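Local coordinates for protein putative trimethylamine methyltransferase (Rhizobium meliloti, PDB 4YYC) that probably transfers methyl groups, as a putative trimethylamine methyltransferase of the MttB family, at residues 231-234 against 235-239; 106-109 against 110-113. All coordinates share one frame; numbering follows the deposited sequence. Where two conformers were deposited one is given.

Interaction 1: residues 231-234 against 235-239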
ATOM      1  N   ASP A 231     -36.468 -12.236  20.251  1.00 25.76           N
ATOM      2  CA  ASP A 231     -36.258 -13.636  19.897  0.50 26.34           C
ATOM      3  C   ASP A 231     -36.453 -13.870  18.396  1.00 26.24           C
ATOM      4  O   ASP A 231     -35.565 -14.420  17.741  1.00 26.40           O
ATOM      5  CB  ASP A 231     -37.173 -14.571  20.724  0.50 27.49           C
ATOM      6  CG  ASP A 231     -36.800 -16.059  20.571  0.50 28.08           C
ATOM      7  OD1 ASP A 231     -36.649 -16.537  19.437  0.50 28.46           O
ATOM      8  OD2 ASP A 231     -36.631 -16.772  21.591  0.50 29.79           O
ATOM      9  N   ASP A 232     -37.601 -13.464  17.844  1.00 27.08           N
ATOM     10  CA  ASP A 232     -37.832 -13.718  16.416  0.50 27.21           C
ATOM     11  C   ASP A 232     -36.856 -12.927  15.541  1.00 26.15           C
ATOM     12  O   ASP A 232     -36.414 -13.445  14.510  1.00 25.70           O
ATOM     13  CB  ASP A 232     -39.264 -13.436  15.982  0.50 28.76           C
ATOM     14  CG  ASP A 232     -40.259 -14.364  16.638  0.50 30.12           C
ATOM     15  OD1 ASP A 232     -40.046 -15.596  16.628  0.50 31.08           O
ATOM     16  OD2 ASP A 232     -41.258 -13.861  17.181  0.50 31.67           O
ATOM     17  N   PHE A 233     -36.496 -11.725  15.969  1.00 25.31           N
ATOM     18  CA  PHE A 233     -35.539 -10.911  15.215  1.00 24.33           C
ATOM     19  C   PHE A 233     -34.222 -11.639  15.014  1.00 23.26           C
ATOM     20  O   PHE A 233     -33.708 -11.668  13.899  1.00 22.82           O
ATOM     21  CB  PHE A 233     -35.300  -9.571  15.869  1.00 24.46           C
ATOM     22  CG  PHE A 233     -34.542  -8.610  14.990  1.00 24.19           C
ATOM     23  CD1 PHE A 233     -33.169  -8.627  14.936  1.00 23.65           C
ATOM     24  CD2 PHE A 233     -35.220  -7.697  14.227  1.00 24.95           C
ATOM     25  CE1 PHE A 233     -32.478  -7.728  14.142  1.00 23.66           C
ATOM     26  CE2 PHE A 233     -34.549  -6.794  13.416  1.00 25.03           C
ATOM     27  CZ  PHE A 233     -33.173  -6.802  13.377  1.00 24.37           C
ATOM     28  N   VAL A 234     -33.680 -12.232  16.074  1.00 22.61           N
ATOM     29  CA  VAL A 234     -32.415 -12.951  15.959  1.00 22.04           C
ATOM     30  C   VAL A 234     -32.532 -14.186  15.057  1.00 22.46           C
ATOM     31  O   VAL A 234     -31.634 -14.468  14.258  1.00 21.65           O
ATOM     32  CB  VAL A 234     -31.869 -13.297  17.353  1.00 21.65           C
ATOM     33  CG1 VAL A 234     -30.703 -14.251  17.269  1.00 21.23           C
ATOM     34  CG2 VAL A 234     -31.531 -12.008  18.098  1.00 21.53           C
ATOM     35  N   GLU A 235     -33.651 -14.917  15.150  1.00 23.79           N
ATOM     36  CA  GLU A 235     -33.813 -16.089  14.298  1.00 24.95           C
ATOM     37  C   GLU A 235     -33.926 -15.730  12.819  1.00 25.05           C
ATOM     38  O   GLU A 235     -33.718 -16.585  11.973  1.00 25.18           O
ATOM     39  CB  GLU A 235     -35.059 -16.882  14.710  1.00 26.91           C
ATOM     40  CG  GLU A 235     -34.951 -17.561  16.070  1.00 28.72           C
ATOM     41  CD  GLU A 235     -33.861 -18.630  16.144  1.00 30.53           C
ATOM     42  OE1 GLU A 235     -33.615 -19.384  15.165  1.00 32.98           O
ATOM     43  OE2 GLU A 235     -33.197 -18.713  17.197  1.00 33.21           O
ATOM     44  N   ASN A 236     -34.245 -14.478  12.516  1.00 25.14           N
ATOM     45  CA  ASN A 236     -34.456 -14.058  11.149  1.00 25.97           C
ATOM     46  C   ASN A 236     -33.386 -13.122  10.579  1.00 24.78           C
ATOM     47  O   ASN A 236     -33.439 -12.803   9.405  1.00 25.26           O
ATOM     48  CB  ASN A 236     -35.824 -13.401  11.044  1.00 27.63           C
ATOM     49  CG  ASN A 236     -36.945 -14.407  11.106  1.00 29.71           C
ATOM     50  OD1 ASN A 236     -37.139 -15.167  10.171  1.00 30.07           O
ATOM     51  ND2 ASN A 236     -37.660 -14.462  12.241  1.00 31.29           N
ATOM     52  N   ASN A 237     -32.429 -12.688  11.390  1.00 23.18           N
ATOM     53  CA  ASN A 237     -31.480 -11.643  10.969  1.00 22.11           C
ATOM     54  C   ASN A 237     -30.132 -11.884  11.644  1.00 20.75           C
ATOM     55  O   ASN A 237     -30.065 -12.167  12.854  1.00 20.55           O
ATOM     56  CB  ASN A 237     -31.934 -10.277  11.431  1.00 22.67           C
ATOM     57  CG  ASN A 237     -33.259  -9.854  10.837  1.00 23.88           C
ATOM     58  OD1 ASN A 237     -33.321  -9.396   9.690  1.00 25.60           O
ATOM     59  ND2 ASN A 237     -34.330 -10.039  11.583  1.00 24.63           N
ATOM     60  N   ALA A 238     -29.052 -11.751  10.881  1.00 19.50           N
ATOM     61  CA  ALA A 238     -27.723 -11.857  11.452  1.00 18.90           C
ATOM     62  C   ALA A 238     -27.432 -10.594  12.285  1.00 18.55           C
ATOM     63  O   ALA A 238     -27.502  -9.459  11.775  1.00 18.80           O
ATOM     64  CB  ALA A 238     -26.661 -12.006  10.349  1.00 18.63           C
ATOM     65  N   VAL A 239     -27.131 -10.797  13.555  1.00 18.21           N
ATOM     66  CA  VAL A 239     -26.689  -9.712  14.436  1.00 18.05           C
ATOM     67  C   VAL A 239     -25.267  -9.929  14.925  1.00 17.27           C
ATOM     68  O   VAL A 239     -24.713  -9.061  15.586  1.00 16.92           O
ATOM     69  CB  VAL A 239     -27.621  -9.485  15.642  1.00 18.60           C
ATOM     70  CG1 VAL A 239     -29.033  -9.114  15.185  1.00 19.45           C
ATOM     71  CG2 VAL A 239     -27.672 -10.684  16.563  1.00 18.75           C
TER
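Asn237 lays its side chain over one face of the Phe233 ring. CB comes first, 3.3 Å from Phe233 O, and makes an off-centre CH-pi contact, with 4.2 Å from Asn237 CB to the centroid of the Phe233 ring. CG continues across the same face. ND2 then sits above the middle of the ring, with the amide and ring planes stacked 27° apart, and gives its hydrogen bond to the backbone instead: Asn237 ND2 to Phe233 O is 2.9 Å, in the carbonyl plane and on a lone pair. Phe233 O also accepts from Asn236 N, which comes from above that plane. An asparagine suits this place because one short amide both grips a helical carbonyl and stacks, somewhat tilted, on an aromatic face. Phe233 brings its ring there with CG anti to the backbone N (chi1 -169°); at the ring's edge CE1 meets Val239 CG1 at 3.9 Å. An alanine in place of Phe233 is likely to deprive the Asn237 amide of the surface it stacks on and Val239 CG1 of its neighbour.

These contacts belong to the last turn of helix 231-236 and the link to strand 240-245, a helix-to-strand passage consistent with the TIM barrel of MttB relatives. There side-chain amides add to the backbone donors: Asn236 ND2 bonds Asp232 O at 2.8 Å, approaching 39° out of the carbonyl plane, beside a weak bond from Asn236 N. One residue earlier, Glu235 N bonds Asp231 O at 3.3 Å. The side chains of Asp231 and Glu235 run side by side, a like-charged pairing that Lys226 probably eases by bridging both, while His266 also binds Glu235. Val234 and Val239, branched and apolar, press instead on Ala225 of helix 215-229.

Interaction 2: residues 106-109 against 110-113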
ATOM      1  N   CYS A 106     -19.530 -29.657  -2.351  1.00 22.51           N
ATOM      2  CA  CYS A 106     -19.482 -28.464  -1.483  1.00 21.75           C
ATOM      3  C   CYS A 106     -19.984 -27.226  -2.195  1.00 21.78           C
ATOM      4  O   CYS A 106     -20.787 -26.482  -1.675  1.00 21.35           O
ATOM      5  CB  CYS A 106     -18.070 -28.229  -0.940  1.00 21.33           C
ATOM      6  SG  CYS A 106     -17.510 -29.515   0.209  1.00 21.84           S
ATOM      7  N   ARG A 107     -19.557 -27.049  -3.434  1.00 23.05           N
ATOM      8  CA  ARG A 107     -19.999 -25.905  -4.196  1.00 23.50           C
ATOM      9  C   ARG A 107     -21.529 -25.915  -4.410  1.00 25.03           C
ATOM     10  O   ARG A 107     -22.190 -24.884  -4.296  1.00 25.43           O
ATOM     11  CB  ARG A 107     -19.174 -25.845  -5.498  1.00 24.19           C
ATOM     12  CG  ARG A 107     -19.168 -24.557  -6.209  1.00 23.78           C
ATOM     13  CD  ARG A 107     -18.166 -24.587  -7.366  1.00 23.84           C
ATOM     14  NE  ARG A 107     -16.740 -24.524  -6.973  1.00 23.33           N
ATOM     15  CZ  ARG A 107     -16.035 -23.406  -6.783  1.00 22.96           C
ATOM     16  NH1 ARG A 107     -16.593 -22.211  -6.925  1.00 22.74           N
ATOM     17  NH2 ARG A 107     -14.749 -23.486  -6.470  1.00 22.53           N
ATOM     18  N   GLU A 108     -22.105 -27.083  -4.706  1.00 25.93           N
ATOM     19  CA  GLU A 108     -23.558 -27.212  -4.829  1.00 27.71           C
ATOM     20  C   GLU A 108     -24.288 -26.904  -3.537  1.00 26.04           C
ATOM     21  O   GLU A 108     -25.285 -26.195  -3.537  1.00 25.67           O
ATOM     22  CB  GLU A 108     -23.933 -28.625  -5.315  1.00 30.93           C
ATOM     23  CG  GLU A 108     -25.408 -28.824  -5.695  1.00 35.21           C
ATOM     24  CD  GLU A 108     -25.842 -28.097  -6.981  1.00 38.80           C
ATOM     25  OE1 GLU A 108     -24.983 -27.505  -7.703  1.00 42.47           O
ATOM     26  OE2 GLU A 108     -27.067 -28.118  -7.298  1.00 45.04           O
ATOM     27  N   LEU A 109     -23.780 -27.431  -2.422  1.00 23.95           N
ATOM     28  CA  LEU A 109     -24.384 -27.154  -1.116  1.00 23.20           C
ATOM     29  C   LEU A 109     -24.363 -25.679  -0.801  1.00 22.27           C
ATOM     30  O   LEU A 109     -25.251 -25.170  -0.152  1.00 22.13           O
ATOM     31  CB  LEU A 109     -23.677 -27.932  -0.026  1.00 22.82           C
ATOM     32  CG  LEU A 109     -23.929 -29.453  -0.005  1.00 23.47           C
ATOM     33  CD1 LEU A 109     -22.918 -30.178   0.878  1.00 23.19           C
ATOM     34  CD2 LEU A 109     -25.364 -29.755   0.391  1.00 24.41           C
ATOM     35  N   LEU A 110     -23.330 -24.982  -1.269  1.00 21.45           N
ATOM     36  CA  LEU A 110     -23.203 -23.548  -1.001  1.00 21.12           C
ATOM     37  C   LEU A 110     -24.109 -22.673  -1.843  1.00 22.31           C
ATOM     38  O   LEU A 110     -24.196 -21.472  -1.594  1.00 22.11           O
ATOM     39  CB  LEU A 110     -21.752 -23.120  -1.187  1.00 20.13           C
ATOM     40  CG  LEU A 110     -20.943 -23.474   0.071  1.00 19.44           C
ATOM     41  CD1 LEU A 110     -19.446 -23.393  -0.194  1.00 19.19           C
ATOM     42  CD2 LEU A 110     -21.312 -22.595   1.254  1.00 18.74           C
ATOM     43  N   LYS A 111     -24.850 -23.262  -2.776  1.00 23.35           N
ATOM     44  CA  LYS A 111     -25.799 -22.471  -3.521  1.00 24.63           C
ATOM     45  C   LYS A 111     -26.867 -21.800  -2.693  1.00 24.15           C
ATOM     46  O   LYS A 111     -27.433 -20.775  -3.116  1.00 24.86           O
ATOM     47  CB  LYS A 111     -26.458 -23.318  -4.623  1.00 27.13           C
ATOM     48  CG  LYS A 111     -25.471 -23.640  -5.705  1.00 29.14           C
ATOM     49  CD  LYS A 111     -26.141 -24.562  -6.665  1.00 32.88           C
ATOM     50  CE  LYS A 111     -25.618 -24.397  -8.060  1.00 35.36           C
ATOM     51  NZ  LYS A 111     -26.591 -25.064  -8.942  1.00 37.93           N
ATOM     52  N   THR A 112     -27.172 -22.360  -1.539  1.00 23.25           N
ATOM     53  CA  THR A 112     -28.102 -21.752  -0.613  1.00 23.07           C
ATOM     54  C   THR A 112     -27.540 -20.623   0.251  1.00 22.09           C
ATOM     55  O   THR A 112     -28.303 -19.952   0.930  1.00 22.89           O
ATOM     56  CB  THR A 112     -28.777 -22.819   0.276  1.00 23.26           C
ATOM     57  OG1 THR A 112     -27.783 -23.613   0.917  1.00 22.75           O
ATOM     58  CG2 THR A 112     -29.665 -23.696  -0.514  1.00 24.30           C
ATOM     59  N   ALA A 113     -26.223 -20.419   0.257  1.00 20.96           N
ATOM     60  CA  ALA A 113     -25.634 -19.411   1.121  1.00 20.12           C
ATOM     61  C   ALA A 113     -25.853 -18.036   0.472  1.00 19.92           C
ATOM     62  O   ALA A 113     -25.745 -17.908  -0.746  1.00 20.58           O
ATOM     63  CB  ALA A 113     -24.136 -19.687   1.317  1.00 19.46           C
TER
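Leu110 N is shared by two carbonyls of the helix: it bonds Cys106 O at 3.0 Å, and more weakly Arg107 O at 3.2 Å with a bent N-H...O angle of 123°. Next along, Lys111 N turns to Glu108 O at 3.1 Å, a bond spanning three residues whose donor stands well above the carbonyl plane. Over this backbone the side chains of Glu108 and Lys111 meet obliquely. Glu108 is bent at chi2 (70°), which folds its carboxylate back toward the lysine, whereas Lys111 stretches out beyond CG and lays its CD and CE against OE1 before NZ arrives. The resulting salt bridge, Glu108 OE1 to Lys111 NZ at 3.2 Å, is weak as a hydrogen bond; a long flexible pair of opposite charge suits this exposed side. Thr112 OG1 lies 3.2 Å from Leu109 O and is hydrogen-bonded to Gln305 of helix 286-307.

Other residues turn apolar side chains to the neighbouring helices. The Leu110 side chain packs against Ala301 and Leu350, its CG also resting 3.5 Å from Cys106 O, while Cys106 and Leu109 both touch Trp87 of helix 81-90. Small, compact Cys106 also fits against Ala302. Ala113 N closes a further turn onto Leu110 O at 2.9 Å. Such i to i+3 bonding after an i to i+4 bond is characteristic of a helix C-terminus unwinding into turns, here between helix 105-109 and strand 116-119.

In the fold
From the N terminus the chain first meets interaction 2, where helix 105-109 passes into the loop that leads to strand 116-119. Interaction 1 comes more than a hundred residues later, where helix 231-236 gives way to strand 240-245. Each is a local closure within one continuous segment, so the two stand in series and neither nests in nor crosses the other. The nearest atoms of interactions 1 and 2 are about 12 Å apart. Strand 116-119 and the residue after it relate them: Trp119 and His120 meet residues 231-239. Interaction 2 lies against helices 81-90, 286-307 and 334-350, interaction 1 against helix 215-229, so the two rest on different sets of helices.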